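Local coordinates for protein putative acyl-CoA thioester hydrolase YbhC (PDB 3GRH) that is an outer-membrane lipoprotein of the pectinesterase family, a putative thioesterase that neither binds pectin nor shows pectinesterase activity, at residues A[36-41]-A[377-382]; A[118-123]-A[144-149]; A[192-197]-A[224-229]; A[311-316]-A[401-406]. All coordinates share one frame; numbering follows the deposited sequence.

Contact 1: residues A[36-41]-A[377-382]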
loop_
_atom_site.group_PDB
_atom_site.type_symbol
_atom_site.label_atom_id
_atom_site.label_comp_id
_atom_site.label_asym_id
_atom_site.label_seq_id
_atom_site.Cartn_x
_atom_site.Cartn_y
_atom_site.Cartn_z
ATOM N N SER A 36 -21.595 9.483 9.498
ATOM C CA SER A 36 -20.441 9.981 8.747
ATOM C C SER A 36 -19.124 9.399 9.222
ATOM O O SER A 36 -18.152 9.463 8.532
ATOM C CB SER A 36 -20.375 11.475 8.820
ATOM O OG SER A 36 -21.489 11.998 8.081
ATOM N N ARG A 37 -19.095 8.912 10.460
ATOM C CA ARG A 37 -17.858 8.489 11.138
ATOM C C ARG A 37 -18.176 7.377 12.131
ATOM O O ARG A 37 -18.286 7.588 13.334
ATOM C CB ARG A 37 -17.188 9.654 11.854
ATOM C CG ARG A 37 -15.801 9.356 12.277
ATOM C CD ARG A 37 -15.079 10.639 12.729
ATOM N NE ARG A 37 -13.656 10.414 12.756
ATOM C CZ ARG A 37 -12.731 11.336 12.813
ATOM N NH1 ARG A 37 -13.059 12.628 12.952
ATOM N NH2 ARG A 37 -11.463 10.942 12.796
ATOM N N PRO A 38 -18.351 6.172 11.628
ATOM C CA PRO A 38 -18.672 5.100 12.524
ATOM C C PRO A 38 -17.472 4.637 13.351
ATOM O O PRO A 38 -16.362 4.554 12.832
ATOM C CB PRO A 38 -19.112 3.960 11.601
ATOM C CG PRO A 38 -18.991 4.426 10.264
ATOM C CD PRO A 38 -18.425 5.795 10.202
ATOM N N ILE A 39 -17.753 4.318 14.602
ATOM C CA ILE A 39 -16.771 3.986 15.597
ATOM C C ILE A 39 -17.120 2.625 16.136
ATOM O O ILE A 39 -18.211 2.403 16.541
ATOM C CB ILE A 39 -16.709 4.999 16.760
ATOM C CG1 ILE A 39 -16.420 6.434 16.258
ATOM C CG2 ILE A 39 -15.671 4.579 17.795
ATOM C CD1 ILE A 39 -15.128 6.666 15.510
ATOM N N LEU A 40 -16.160 1.724 16.126
ATOM C CA LEU A 40 -16.317 0.358 16.636
ATOM C C LEU A 40 -16.342 0.294 18.141
ATOM O O LEU A 40 -15.739 1.092 18.854
ATOM C CB LEU A 40 -15.124 -0.511 16.185
ATOM C CG LEU A 40 -14.920 -0.725 14.716
ATOM C CD1 LEU A 40 -13.660 -1.555 14.418
ATOM C CD2 LEU A 40 -16.200 -1.323 14.127
ATOM N N SER A 41 -17.163 -0.628 18.651
ATOM C CA SER A 41 -17.100 -1.007 20.046
ATOM C C SER A 41 -15.894 -1.859 20.328
ATOM O O SER A 41 -15.301 -2.404 19.446
ATOM C CB SER A 41 -18.335 -1.807 20.489
ATOM O OG SER A 41 -18.351 -3.127 19.946
ATOM N N ARG A 377 -20.789 5.940 -5.378
ATOM C CA ARG A 377 -21.682 5.438 -4.366
ATOM C C ARG A 377 -21.563 6.285 -3.098
ATOM O O ARG A 377 -20.468 6.433 -2.542
ATOM C CB ARG A 377 -21.334 4.009 -4.048
ATOM C CG ARG A 377 -22.144 3.468 -2.893
ATOM C CD ARG A 377 -21.891 2.001 -2.616
ATOM N NE ARG A 377 -20.479 1.606 -2.437
ATOM C CZ ARG A 377 -19.995 0.903 -1.428
ATOM N NH1 ARG A 377 -20.762 0.574 -0.393
ATOM N NH2 ARG A 377 -18.730 0.580 -1.459
ATOM N N PRO A 378 -22.648 6.889 -2.651
ATOM C CA PRO A 378 -22.531 7.784 -1.511
ATOM C C PRO A 378 -22.017 7.094 -0.265
ATOM O O PRO A 378 -22.363 5.956 -0.022
ATOM C CB PRO A 378 -23.970 8.261 -1.311
ATOM C CG PRO A 378 -24.556 8.164 -2.653
ATOM C CD PRO A 378 -24.005 6.931 -3.248
ATOM N N PHE A 379 -21.197 7.784 0.537
ATOM C CA PHE A 379 -20.707 7.154 1.738
ATOM C C PHE A 379 -21.877 6.900 2.671
ATOM O O PHE A 379 -22.760 7.779 2.816
ATOM C CB PHE A 379 -19.695 7.983 2.482
ATOM C CG PHE A 379 -19.273 7.341 3.725
ATOM C CD1 PHE A 379 -18.415 6.246 3.676
ATOM C CD2 PHE A 379 -19.692 7.792 4.971
ATOM C CE1 PHE A 379 -18.002 5.597 4.841
ATOM C CE2 PHE A 379 -19.299 7.115 6.132
ATOM C CZ PHE A 379 -18.441 6.040 6.068
ATOM N N ALA A 380 -21.919 5.717 3.272
ATOM C CA ALA A 380 -22.991 5.345 4.219
ATOM C C ALA A 380 -22.432 4.568 5.350
ATOM O O ALA A 380 -22.016 3.440 5.188
ATOM C CB ALA A 380 -24.045 4.470 3.486
ATOM N N GLY A 381 -22.372 5.177 6.514
ATOM C CA GLY A 381 -21.812 4.555 7.662
ATOM C C GLY A 381 -22.917 3.898 8.451
ATOM O O GLY A 381 -24.003 4.460 8.607
ATOM N N ASN A 382 -22.643 2.704 8.959
ATOM C CA ASN A 382 -23.641 1.943 9.716
ATOM C C ASN A 382 -23.486 2.137 11.202
ATOM O O ASN A 382 -22.473 1.806 11.779
ATOM C CB ASN A 382 -23.479 0.466 9.449
ATOM C CG ASN A 382 -24.578 -0.368 10.019
ATOM O OD1 ASN A 382 -25.534 0.113 10.727
ATOM N ND2 ASN A 382 -24.507 -1.632 9.704
#
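Pro38 fits its pyrrolidine ring into the bend made by Phe379, Gly381 and Asn382, and each carbon of the ring's outer rim has its own partner. CG sits on the backbone of the loop, 3.8 Å from Gly381 CA; CB faces the Asn382 carbonyl; and CD meets the edge of the Phe379 ring, with Pro38 CD 4.1 Å from Phe379 CZ. This is the tight part of the contact. Gly381 suits it because any CB at this position would come within 2.9 Å of Pro38 CG. Phe379 reaches the proline from the opposite direction: its CG is anti to the backbone N and beside the carbonyl carbon (chi1 177°), an orientation that brings the ring edge to Pro38. A flat ring and a compact proline can pack here without asking for a polar partner, and no hydrogen bond joins the two segments.

Toward solvent lies Ser36, partly exposed, whose side chain takes no part; its backbone O still comes within 3.5 Å of Phe379 CE2, approaching the ring obliquely. Behind the tight side stands strand 403-407, where Trp405 touches Pro38 and Met404 touches Phe379, while the backbone of Glu406 is hydrogen-bonded to those of Pro38 and Leu40. The Phe379 ring also meets that of Trp369 and lies about 7 Å, side chain to side chain, from Arg340, a substrate-binding residue by similarity. An N-terminal segment and a late loop thus pack together beside the last strand, at the C-terminal end of the parallel beta-helix of the pectinesterase family.

Contact 2: residues A[118-123]-A[144-149]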
loop_
_atom_site.group_PDB
_atom_site.type_symbol
_atom_site.label_atom_id
_atom_site.label_comp_id
_atom_site.label_asym_id
_atom_site.label_seq_id
_atom_site.Cartn_x
_atom_site.Cartn_y
_atom_site.Cartn_z
ATOM N N GLN A 118 17.609 5.376 -11.228
ATOM C CA GLN A 118 16.455 5.715 -12.085
ATOM C C GLN A 118 16.049 4.453 -12.876
ATOM O O GLN A 118 16.856 3.805 -13.520
ATOM C CB GLN A 118 16.780 6.876 -13.050
ATOM C CG GLN A 118 15.560 7.289 -13.946
ATOM C CD GLN A 118 15.851 8.210 -15.144
ATOM O OE1 GLN A 118 16.798 7.995 -15.938
ATOM N NE2 GLN A 118 15.007 9.212 -15.314
ATOM N N GLY A 119 14.775 4.106 -12.835
ATOM C CA GLY A 119 14.232 3.055 -13.655
ATOM C C GLY A 119 13.323 2.159 -12.847
ATOM O O GLY A 119 13.375 2.113 -11.612
ATOM N N THR A 120 12.509 1.401 -13.564
ATOM C CA THR A 120 11.637 0.455 -12.950
ATOM C C THR A 120 12.393 -0.681 -12.290
ATOM O O THR A 120 13.503 -1.041 -12.711
ATOM C CB THR A 120 10.667 -0.115 -13.992
ATOM O OG1 THR A 120 11.412 -0.623 -15.094
ATOM C CG2 THR A 120 9.611 0.899 -14.449
ATOM N N VAL A 121 11.725 -1.350 -11.327
ATOM C CA VAL A 121 12.265 -2.600 -10.738
ATOM C C VAL A 121 11.035 -3.492 -10.722
ATOM O O VAL A 121 10.049 -3.219 -10.032
ATOM C CB VAL A 121 12.748 -2.395 -9.334
ATOM C CG1 VAL A 121 13.171 -3.720 -8.715
ATOM C CG2 VAL A 121 13.900 -1.402 -9.271
ATOM N N TYR A 122 11.101 -4.569 -11.468
ATOM C CA TYR A 122 10.029 -5.575 -11.518
ATOM C C TYR A 122 10.580 -6.846 -10.892
ATOM O O TYR A 122 11.635 -7.372 -11.296
ATOM C CB TYR A 122 9.672 -5.860 -12.935
ATOM C CG TYR A 122 8.860 -4.823 -13.685
ATOM C CD1 TYR A 122 8.475 -3.609 -13.097
ATOM C CD2 TYR A 122 8.584 -5.024 -15.002
ATOM C CE1 TYR A 122 7.792 -2.658 -13.801
ATOM C CE2 TYR A 122 7.924 -4.068 -15.696
ATOM C CZ TYR A 122 7.500 -2.941 -15.088
ATOM O OH TYR A 122 6.776 -1.976 -15.830
ATOM N N VAL A 123 9.890 -7.317 -9.849
ATOM C CA VAL A 123 10.355 -8.518 -9.109
ATOM C C VAL A 123 9.326 -9.590 -9.384
ATOM O O VAL A 123 8.205 -9.499 -8.934
ATOM C CB VAL A 123 10.471 -8.301 -7.598
ATOM C CG1 VAL A 123 11.186 -9.487 -6.926
ATOM C CG2 VAL A 123 11.322 -7.045 -7.302
ATOM N N ILE A 144 14.935 5.075 -5.406
ATOM C CA ILE A 144 14.528 4.341 -6.589
ATOM C C ILE A 144 13.379 5.105 -7.214
ATOM O O ILE A 144 12.416 5.430 -6.529
ATOM C CB ILE A 144 14.003 2.966 -6.187
ATOM C CG1 ILE A 144 15.138 2.152 -5.583
ATOM C CG2 ILE A 144 13.346 2.281 -7.433
ATOM C CD1 ILE A 144 14.563 0.815 -5.006
ATOM N N GLY A 145 13.499 5.527 -8.460
ATOM C CA GLY A 145 12.445 6.372 -9.006
ATOM C C GLY A 145 12.397 6.368 -10.525
ATOM O O GLY A 145 13.338 6.065 -11.248
ATOM N N LEU A 146 11.233 6.726 -10.993
ATOM C CA LEU A 146 10.978 6.986 -12.421
ATOM C C LEU A 146 9.636 7.777 -12.459
ATOM O O LEU A 146 8.865 7.677 -11.505
ATOM C CB LEU A 146 10.841 5.700 -13.256
ATOM C CG LEU A 146 10.930 5.809 -14.734
ATOM C CD1 LEU A 146 12.336 6.269 -15.129
ATOM C CD2 LEU A 146 10.539 4.477 -15.377
ATOM N N SER A 147 9.370 8.522 -13.524
ATOM C CA SER A 147 8.093 9.222 -13.695
ATOM C C SER A 147 7.248 8.446 -14.654
ATOM O O SER A 147 7.590 8.312 -15.819
ATOM C CB SER A 147 8.292 10.623 -14.251
ATOM O OG SER A 147 9.017 11.418 -13.344
ATOM N N LEU A 148 6.119 7.909 -14.196
ATOM C CA LEU A 148 5.193 7.205 -15.049
ATOM C C LEU A 148 3.763 7.566 -14.686
ATOM O O LEU A 148 3.402 7.642 -13.515
ATOM C CB LEU A 148 5.303 5.728 -14.886
ATOM C CG LEU A 148 6.608 5.071 -15.245
ATOM C CD1 LEU A 148 6.523 3.573 -14.801
ATOM C CD2 LEU A 148 7.013 5.265 -16.748
ATOM N N ASP A 149 2.976 7.861 -15.672
ATOM C CA ASP A 149 1.581 8.314 -15.494
ATOM C C ASP A 149 0.662 7.326 -16.203
ATOM O O ASP A 149 0.884 7.004 -17.342
ATOM C CB ASP A 149 1.444 9.682 -16.123
ATOM C CG ASP A 149 0.069 10.390 -15.908
ATOM O OD1 ASP A 149 -1.019 9.800 -15.685
ATOM O OD2 ASP A 149 0.060 11.672 -16.004
#
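Gln118 and Gly145 form a parallel beta bridge where strand 115-123 leaves its neighbour 142-146 at a corner of the beta-helix. Gly119 N donates to Gly145 O at 2.9 Å, and Gln118 CA adds a CH...O contact to that same oxygen. Beyond the bridge the segments part, their touching portions running 88° apart. Gly119 makes the turn possible: with phi at 135°, a CB would collide with the carbonyl oxygen of Gln118.

Leu146 fills the angle with its two methyls. CD1 rests 3.6 Å from Gln118 CG, on the aliphatic part of an extended side chain, and Leu146 CD2 lies 3.8 Å from Thr120 CG2. Thr120 serves both chemistries, since the same methyl also reaches Leu148 CD1, crossing it at about a right angle, while OG1 bonds to Tyr167 OH. Farther inside, the beta-branched pair Val121 and Ile144 meet through their CG2 methyls at 4.2 Å, with Ile92 of helix 92-100 touching both.

From Val121 onward the backbone bonds to Val195 and Trp197. One strand that changes partners at a glycine is in keeping with the turning coils of a parallel beta-helix.

Contact 3: residues A[192-197]-A[224-229]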
loop_
_atom_site.group_PDB
_atom_site.type_symbol
_atom_site.label_atom_id
_atom_site.label_comp_id
_atom_site.label_asym_id
_atom_site.label_seq_id
_atom_site.Cartn_x
_atom_site.Cartn_y
_atom_site.Cartn_z
ATOM N N CYS A 192 -0.114 -0.249 -14.811
ATOM C CA CYS A 192 1.173 -0.271 -15.452
ATOM C C CYS A 192 2.012 0.906 -15.068
ATOM O O CYS A 192 3.102 1.088 -15.621
ATOM C CB CYS A 192 1.010 -0.199 -16.938
ATOM S SG CYS A 192 0.091 -1.636 -17.603
ATOM N N SER A 193 1.548 1.756 -14.168
ATOM C CA SER A 193 2.295 2.988 -13.864
ATOM C C SER A 193 3.286 2.825 -12.725
ATOM O O SER A 193 3.898 3.766 -12.339
ATOM C CB SER A 193 1.320 4.142 -13.481
ATOM O OG SER A 193 0.699 3.853 -12.217
ATOM N N ALA A 194 3.443 1.626 -12.184
ATOM C CA ALA A 194 4.325 1.443 -11.031
ATOM C C ALA A 194 5.783 1.528 -11.329
ATOM O O ALA A 194 6.231 0.860 -12.278
ATOM C CB ALA A 194 3.991 0.081 -10.256
ATOM N N VAL A 195 6.544 2.189 -10.466
ATOM C CA VAL A 195 8.020 2.208 -10.577
ATOM C C VAL A 195 8.566 0.869 -10.110
ATOM O O VAL A 195 9.442 0.297 -10.719
ATOM C CB VAL A 195 8.626 3.384 -9.755
ATOM C CG1 VAL A 195 10.161 3.302 -9.784
ATOM C CG2 VAL A 195 8.083 4.732 -10.285
ATOM N N PHE A 196 8.100 0.414 -8.952
ATOM C CA PHE A 196 8.528 -0.827 -8.330
ATOM C C PHE A 196 7.297 -1.699 -8.303
ATOM O O PHE A 196 6.307 -1.352 -7.682
ATOM C CB PHE A 196 9.046 -0.553 -6.900
ATOM C CG PHE A 196 9.811 -1.623 -6.310
ATOM C CD1 PHE A 196 11.194 -1.503 -6.102
ATOM C CD2 PHE A 196 9.238 -2.788 -5.993
ATOM C CE1 PHE A 196 11.898 -2.509 -5.551
ATOM C CE2 PHE A 196 10.009 -3.878 -5.463
ATOM C CZ PHE A 196 11.337 -3.683 -5.258
ATOM N N TRP A 197 7.363 -2.834 -8.990
ATOM C CA TRP A 197 6.234 -3.781 -9.052
ATOM C C TRP A 197 6.741 -5.147 -8.755
ATOM O O TRP A 197 7.621 -5.656 -9.394
ATOM C CB TRP A 197 5.659 -3.764 -10.435
ATOM C CG TRP A 197 4.586 -4.731 -10.757
ATOM C CD1 TRP A 197 3.840 -5.462 -9.886
ATOM C CD2 TRP A 197 4.074 -5.049 -12.071
ATOM N NE1 TRP A 197 2.953 -6.241 -10.577
ATOM C CE2 TRP A 197 3.118 -6.043 -11.909
ATOM C CE3 TRP A 197 4.455 -4.692 -13.366
ATOM C CZ2 TRP A 197 2.447 -6.609 -12.977
ATOM C CZ3 TRP A 197 3.747 -5.196 -14.403
ATOM C CH2 TRP A 197 2.788 -6.153 -14.225
ATOM N N PRO A 224 -2.814 8.855 -12.230
ATOM C CA PRO A 224 -2.329 7.725 -11.417
ATOM C C PRO A 224 -0.845 7.560 -11.657
ATOM O O PRO A 224 -0.382 7.457 -12.783
ATOM C CB PRO A 224 -3.122 6.545 -11.952
ATOM C CG PRO A 224 -4.184 7.148 -12.772
ATOM C CD PRO A 224 -3.736 8.414 -13.287
ATOM N N ALA A 225 -0.070 7.451 -10.599
ATOM C CA ALA A 225 1.324 7.291 -10.729
ATOM C C ALA A 225 1.862 6.514 -9.512
ATOM O O ALA A 225 2.400 7.093 -8.532
ATOM C CB ALA A 225 1.943 8.640 -10.851
ATOM N N VAL A 226 1.791 5.204 -9.653
ATOM C CA VAL A 226 2.141 4.329 -8.557
ATOM C C VAL A 226 3.627 4.318 -8.321
ATOM O O VAL A 226 4.424 4.214 -9.262
ATOM C CB VAL A 226 1.610 2.882 -8.853
ATOM C CG1 VAL A 226 2.032 1.939 -7.726
ATOM C CG2 VAL A 226 0.106 2.873 -9.072
ATOM N N ALA A 227 4.012 4.404 -7.046
ATOM C CA ALA A 227 5.379 4.251 -6.621
ATOM C C ALA A 227 5.675 2.769 -6.445
ATOM O O ALA A 227 6.524 2.248 -7.068
ATOM C CB ALA A 227 5.637 5.000 -5.361
ATOM N N LEU A 228 4.942 2.105 -5.554
ATOM C CA LEU A 228 5.179 0.679 -5.204
ATOM C C LEU A 228 3.875 -0.044 -5.434
ATOM O O LEU A 228 2.896 0.283 -4.838
ATOM C CB LEU A 228 5.555 0.564 -3.760
ATOM C CG LEU A 228 5.775 -0.851 -3.279
ATOM C CD1 LEU A 228 6.728 -1.713 -4.064
ATOM C CD2 LEU A 228 6.274 -0.705 -1.815
ATOM N N ARG A 229 3.929 -1.116 -6.216
ATOM C CA ARG A 229 2.847 -2.076 -6.356
ATOM C C ARG A 229 3.307 -3.415 -5.873
ATOM O O ARG A 229 4.400 -3.868 -6.251
ATOM C CB ARG A 229 2.471 -2.191 -7.775
ATOM C CG ARG A 229 1.499 -3.276 -8.067
ATOM C CD ARG A 229 0.955 -3.326 -9.430
ATOM N NE ARG A 229 0.216 -4.567 -9.694
ATOM C CZ ARG A 229 -0.177 -4.918 -10.911
ATOM N NH1 ARG A 229 0.020 -4.115 -11.955
ATOM N NH2 ARG A 229 -0.727 -6.089 -11.077
#
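Ser193 opens a ladder of hydrogen bonds between the two segments: its OG accepts from Val226 N at 3.1 Å in a nearly straight bond (173°) and also bonds to Val190 O, so a small hydroxyl ties two backbone groups together. Three backbone bonds follow. Val195 N gives to Val226 O at 3.2 Å; then, where the parallel strands become regular, Phe196 N gives to Ala227 O and Arg229 N to Phe196 O at 2.8 Å.

Stacking carries the largest side-chain overlap. Arg229 runs extended alongside Trp197, and its guanidinium lies flat on the indole, centres 3.9 Å apart and planes 23° apart. Arg229 CD makes a CH-pi contact over the five-membered ring. Two donors, Trp197 NE1 and Arg229 NE, are left 3.3 Å apart, and Asp231 reconciles them, taking the indole N-H on OD2 and forming a salt bridge to NE through OD1; Arg229 NH1 goes to Asn258. A leucine in place of Arg229 would probably leave Asp231 without its positive partner and Asn258 without its donor, and strip the flat cover from the indole.

Apolar contacts fill the rest. Phe196 CD2 and Leu228 CD1 make a tight contact at 3.3 Å, their side chains pointing the same way, while the small Ala194 CB fits 3.7 Å from both Val226 CG1 and Arg229 CB.

Phe196 and Ala227 pack on Ile210 of strand 208-212, and strand 115-123 borders strand 196-198 on the side away from 228-230. Trp197 lies against helix 174-181, to which the Cys192-Cys180 disulfide also ties this segment.

Contact 4: residues A[311-316]-A[401-406]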
loop_
_atom_site.group_PDB
_atom_site.type_symbol
_atom_site.label_atom_id
_atom_site.label_comp_id
_atom_site.label_asym_id
_atom_site.label_seq_id
_atom_site.Cartn_x
_atom_site.Cartn_y
_atom_site.Cartn_z
ATOM N N PRO A 311 -9.465 1.280 -0.460
ATOM C CA PRO A 311 -9.535 -0.149 -0.550
ATOM C C PRO A 311 -10.577 -0.609 -1.617
ATOM O O PRO A 311 -11.688 -0.011 -1.763
ATOM C CB PRO A 311 -9.958 -0.551 0.851
ATOM C CG PRO A 311 -10.576 0.575 1.421
ATOM C CD PRO A 311 -10.061 1.791 0.774
ATOM N N ALA A 312 -10.220 -1.700 -2.264
ATOM C CA ALA A 312 -10.992 -2.367 -3.287
ATOM C C ALA A 312 -11.388 -3.791 -2.843
ATOM O O ALA A 312 -11.527 -4.722 -3.651
ATOM C CB ALA A 312 -10.231 -2.425 -4.622
ATOM N N THR A 313 -11.504 -3.999 -1.556
ATOM C CA THR A 313 -11.740 -5.262 -0.957
ATOM C C THR A 313 -13.054 -5.889 -1.515
ATOM O O THR A 313 -14.127 -5.244 -1.569
ATOM C CB THR A 313 -11.925 -5.065 0.513
ATOM O OG1 THR A 313 -10.988 -4.084 0.997
ATOM C CG2 THR A 313 -11.779 -6.435 1.314
ATOM N N LEU A 314 -13.010 -7.184 -1.810
ATOM C CA LEU A 314 -14.146 -7.878 -2.329
ATOM C C LEU A 314 -15.198 -7.960 -1.222
ATOM O O LEU A 314 -14.882 -8.096 -0.064
ATOM C CB LEU A 314 -13.765 -9.304 -2.746
ATOM C CG LEU A 314 -12.929 -9.300 -3.993
ATOM C CD1 LEU A 314 -12.244 -10.665 -4.156
ATOM C CD2 LEU A 314 -13.779 -8.935 -5.174
ATOM N N SER A 315 -16.472 -7.903 -1.606
ATOM C CA SER A 315 -17.523 -7.790 -0.574
ATOM C C SER A 315 -17.696 -9.049 0.249
ATOM O O SER A 315 -18.185 -8.967 1.391
ATOM C CB SER A 315 -18.888 -7.478 -1.184
ATOM O OG SER A 315 -18.940 -6.219 -1.822
ATOM N N ASN A 316 -17.253 -10.214 -0.249
ATOM C CA ASN A 316 -17.264 -11.463 0.487
ATOM C C ASN A 316 -16.064 -11.695 1.391
ATOM O O ASN A 316 -15.994 -12.701 2.120
ATOM C CB ASN A 316 -17.381 -12.675 -0.441
ATOM C CG ASN A 316 -16.235 -12.758 -1.448
ATOM O OD1 ASN A 316 -16.121 -11.893 -2.275
ATOM N ND2 ASN A 316 -15.349 -13.780 -1.330
ATOM N N TYR A 401 -23.979 -0.831 3.437
ATOM C CA TYR A 401 -23.190 0.225 4.025
ATOM C C TYR A 401 -21.725 0.070 3.675
ATOM O O TYR A 401 -21.263 -1.008 3.289
ATOM C CB TYR A 401 -23.342 0.176 5.551
ATOM C CG TYR A 401 -24.751 0.417 5.954
ATOM C CD1 TYR A 401 -25.236 1.706 6.123
ATOM C CD2 TYR A 401 -25.553 -0.624 6.233
ATOM C CE1 TYR A 401 -26.478 1.942 6.525
ATOM C CE2 TYR A 401 -26.864 -0.402 6.598
ATOM C CZ TYR A 401 -27.313 0.871 6.734
ATOM O OH TYR A 401 -28.625 1.107 7.104
ATOM N N ASN A 402 -20.946 1.123 3.936
ATOM C CA ASN A 402 -19.518 1.015 3.771
ATOM C C ASN A 402 -18.909 0.268 4.959
ATOM O O ASN A 402 -19.565 0.018 5.944
ATOM C CB ASN A 402 -18.948 2.421 3.608
ATOM C CG ASN A 402 -19.118 2.965 2.224
ATOM O OD1 ASN A 402 -18.347 2.651 1.266
ATOM N ND2 ASN A 402 -20.145 3.750 2.043
ATOM N N ARG A 403 -17.653 -0.072 4.833
ATOM C CA ARG A 403 -16.883 -0.852 5.789
ATOM C C ARG A 403 -15.595 -0.135 6.141
ATOM O O ARG A 403 -14.527 -0.711 6.241
ATOM C CB ARG A 403 -16.569 -2.219 5.176
ATOM C CG ARG A 403 -17.752 -3.035 4.867
ATOM C CD ARG A 403 -17.424 -4.501 4.706
ATOM N NE ARG A 403 -16.588 -4.719 3.514
ATOM C CZ ARG A 403 -16.041 -5.857 3.169
ATOM N NH1 ARG A 403 -16.179 -6.864 3.972
ATOM N NH2 ARG A 403 -15.349 -5.961 2.057
ATOM N N MET A 404 -15.751 1.140 6.457
ATOM C CA MET A 404 -14.667 2.027 6.887
ATOM C C MET A 404 -14.942 2.486 8.328
ATOM O O MET A 404 -15.946 3.149 8.643
ATOM C CB MET A 404 -14.553 3.142 5.809
ATOM C CG MET A 404 -14.427 2.473 4.520
ATOM S SD MET A 404 -15.021 3.297 3.171
ATOM C CE MET A 404 -13.433 3.824 2.835
ATOM N N TRP A 405 -14.031 2.090 9.203
ATOM C CA TRP A 405 -14.222 2.180 10.644
ATOM C C TRP A 405 -13.037 2.726 11.427
ATOM O O TRP A 405 -11.918 2.646 10.939
ATOM C CB TRP A 405 -14.437 0.794 11.236
ATOM C CG TRP A 405 -15.351 -0.128 10.485
ATOM C CD1 TRP A 405 -14.964 -1.037 9.622
ATOM C CD2 TRP A 405 -16.799 -0.201 10.537
ATOM N NE1 TRP A 405 -16.067 -1.748 9.136
ATOM C CE2 TRP A 405 -17.200 -1.207 9.641
ATOM C CE3 TRP A 405 -17.782 0.497 11.220
ATOM C CZ2 TRP A 405 -18.542 -1.556 9.459
ATOM C CZ3 TRP A 405 -19.111 0.152 11.029
ATOM C CH2 TRP A 405 -19.487 -0.849 10.198
ATOM N N GLU A 406 -13.331 3.312 12.603
ATOM C CA GLU A 406 -12.313 3.799 13.492
ATOM C C GLU A 406 -12.517 3.224 14.847
ATOM O O GLU A 406 -13.616 2.871 15.217
ATOM C CB GLU A 406 -12.372 5.275 13.603
ATOM C CG GLU A 406 -11.891 5.987 12.349
ATOM C CD GLU A 406 -11.954 7.416 12.540
ATOM O OE1 GLU A 406 -11.064 8.074 13.225
ATOM O OE2 GLU A 406 -13.011 7.891 12.121
#
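Leu314 and Arg403 meet across backbones that stay well apart, the nearest CA pair, Pro311 and Met404, being 9.3 Å from each other, so long side chains must span the gap. Arg403 does most of this. Its chain bends at chi3 (-67°) and brings the guanidinium edge to the loop, where NH2 gives a weak hydrogen bond to Leu314 O at 3.0 Å, with an angle of only 135° at the hydrogen. The same nitrogen bonds to Asn349 O, and NH1 to Ile317 O. Thr313 crosses the arginine obliquely, its CG2 lying 3.7 Å from Arg403 NH2, while its OG1 accepts from Gln351 N; the threonine thus offers a methyl to one neighbour and an oxygen to another.

Met404 makes the second, looser touch: its flexible thioether brings CE to 4.4 Å from Pro311 CD. The Pro311 side chain is about 7 Å from that of Asp280, the predicted nucleophile, and that of Met404 about 5 Å from that of Arg340, which by similarity binds substrate.

A methionine in place of Arg403 would probably leave the carbonyls of Leu314, Asn349 and Ile317 without this shared donor. Several backbone oxygens gathered on one buried guanidinium suggest that their dipoles help to offset its charge while it ties neighbouring turns of the beta-helix together.

The four contacts form two pairs along the beta-helix. Contacts 2 and 3, with centres 7 Å apart, touch through neighbouring strands 115-123 and 196-198, where backbone bonds such as Val121 N to Val195 O join them. Contacts 1 and 4, 10 Å apart between centres, meet at the other end, where Arg37 forms a salt bridge with Glu406 and Ala380 O probably accepts from Asn402 N. The centres of contacts 1 and 2 are 37 Å apart. Along the chain, contacts 2 and 3 follow in series inside the long loop closed by contact 1, whose segments alternate with those of contact 4. The late chain thus comes back to pack on an N-terminal segment, and the predicted active site lies between the two pairs.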